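Local structure of putative pterin-4-alpha-carbinolamine dehydratase (3JST) at residues Glu28-Ser33 against Asn79-Leu84. The protein probably catalyses the dehydration of 4a-hydroxytetrahydrobiopterin to dihydrobiopterin, releasing water. Numbering follows the deposited sequence.
Sequences EAITRS and NGVTEL
E28 and A29 run beside G80 and V81 where the two segments meet. The CA atoms of E28 and G80 are 5.1 Å apart, and those of A29 and V81 are 5.7 Å apart. Beyond this point the backbones part. Residues 30-33 belong to strand 30-35, while 79-84 turns away into the helix 83-96. The two backbones are not hydrogen-bonded to each other here. I30 pairs instead with L73 of the neighbouring antiparallel strand, and V81 pairs with L6.

V81 has the largest share of the packing. Its CG2 is anti to the carbonyl carbon, and this methyl lies against the E28-A29 peptide, 3.6 Å from A29 N and 3.7 Å from E28 C. The same methyl meets I30 CG2 at 4.3 Å, a looser apolar contact. M11 of helix 8-16 touches E28, I30 and V81, so the contact sits beside that helix. It joins the residues leading into strand 30-35, a central strand of the four-stranded antiparallel sheet, to the loop before the C-terminal helix. N79 and G80 together lie opposite T75 as a G1 beta bulge.

E28 CB lies 4.0 Å from G80 CA. The E28 chain bends at chi2 (-60°), and its carboxylate reaches V81 through a water. The water donates to E28 OE1 at 3.1 Å and accepts from V81 N. Further on, T82 is the N-cap of helix 83-96. Its OG1 accepts from L84 N at 3.3 Å in a bent bond (137° at the hydrogen), and it is also hydrogen-bonded to T75 OG1.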
# COMPACT_ATOMS: atom_id res chain seq x y z
N GLU A 28 -1.92 3.78 -12.60
CA GLU A 28 -0.68 4.19 -11.93
C GLU A 28 -0.88 4.06 -10.43
O GLU A 28 -1.07 5.04 -9.71
CB GLU A 28 -0.30 5.63 -12.32
CG GLU A 28 -0.11 5.84 -13.81
CD GLU A 28 0.99 4.97 -14.39
OE1 GLU A 28 2.05 4.82 -13.75
OE2 GLU A 28 0.78 4.43 -15.50
N ALA A 29 -0.84 2.81 -9.97
CA ALA A 29 -1.09 2.47 -8.58
C ALA A 29 -0.58 1.06 -8.31
O ALA A 29 -0.40 0.26 -9.24
CB ALA A 29 -2.59 2.58 -8.27
N ILE A 30 -0.34 0.75 -7.04
CA ILE A 30 0.07 -0.60 -6.64
C ILE A 30 -0.93 -1.18 -5.65
O ILE A 30 -1.63 -0.44 -4.95
CB ILE A 30 1.50 -0.63 -6.06
CG1 ILE A 30 1.61 0.23 -4.79
CG2 ILE A 30 2.50 -0.16 -7.12
CD1 ILE A 30 2.98 0.15 -4.10
N THR A 31 -1.00 -2.51 -5.60
CA THR A 31 -2.02 -3.17 -4.82
C THR A 31 -1.56 -4.50 -4.23
O THR A 31 -0.73 -5.20 -4.81
CB THR A 31 -3.32 -3.38 -5.67
OG1 THR A 31 -4.40 -3.79 -4.81
CG2 THR A 31 -3.10 -4.42 -6.78
N ARG A 32 -2.08 -4.81 -3.04
CA ARG A 32 -1.96 -6.13 -2.45
C ARG A 32 -3.27 -6.49 -1.75
O ARG A 32 -3.94 -5.63 -1.16
CB ARG A 32 -0.81 -6.19 -1.44
CG ARG A 32 -0.69 -7.56 -0.77
CD ARG A 32 0.57 -7.73 0.07
NE ARG A 32 0.61 -9.07 0.66
CZ ARG A 32 1.42 -9.46 1.64
NH1 ARG A 32 1.35 -10.71 2.08
NH2 ARG A 32 2.31 -8.63 2.17
N SER A 33 -3.64 -7.76 -1.84
CA SER A 33 -4.75 -8.32 -1.10
C SER A 33 -4.19 -9.11 0.07
O SER A 33 -3.49 -10.11 -0.12
CB SER A 33 -5.59 -9.23 -2.00
OG SER A 33 -6.20 -8.49 -3.03
N ASN A 79 -0.19 12.42 -9.08
CA ASN A 79 -0.90 11.64 -10.10
C ASN A 79 -0.13 10.38 -10.50
O ASN A 79 0.03 10.07 -11.69
CB ASN A 79 -1.21 12.51 -11.32
CG ASN A 79 -2.35 11.95 -12.17
OD1 ASN A 79 -3.33 11.41 -11.64
ND2 ASN A 79 -2.24 12.09 -13.48
N GLY A 80 0.35 9.66 -9.50
CA GLY A 80 1.09 8.43 -9.76
C GLY A 80 1.65 7.81 -8.50
O GLY A 80 1.32 8.24 -7.39
N VAL A 81 2.50 6.81 -8.70
CA VAL A 81 3.15 6.10 -7.61
C VAL A 81 4.43 6.84 -7.22
O VAL A 81 5.25 7.17 -8.09
CB VAL A 81 3.49 4.65 -8.00
CG1 VAL A 81 4.17 3.92 -6.85
CG2 VAL A 81 2.22 3.91 -8.45
N THR A 82 4.59 7.11 -5.93
CA THR A 82 5.76 7.81 -5.40
C THR A 82 6.32 7.02 -4.21
O THR A 82 5.77 5.99 -3.82
CB THR A 82 5.40 9.24 -4.91
OG1 THR A 82 4.66 9.16 -3.68
CG2 THR A 82 4.58 10.00 -5.96
N GLU A 83 7.41 7.53 -3.64
CA GLU A 83 8.05 6.93 -2.47
C GLU A 83 7.09 6.79 -1.28
O GLU A 83 7.24 5.86 -0.49
CB GLU A 83 9.29 7.75 -2.08
CG GLU A 83 10.06 7.26 -0.84
CD GLU A 83 10.60 5.83 -0.95
OE1 GLU A 83 10.64 5.27 -2.06
OE2 GLU A 83 11.00 5.28 0.10
N LEU A 84 6.11 7.68 -1.15
CA LEU A 84 5.09 7.56 -0.10
C LEU A 84 4.31 6.24 -0.19
O LEU A 84 4.01 5.61 0.83
CB LEU A 84 4.11 8.74 -0.19
CG LEU A 84 4.65 10.13 0.13
CD1 LEU A 84 3.60 11.20 -0.18
CD2 LEU A 84 5.11 10.21 1.57
O HOH W 1 3.61 6.29 -11.51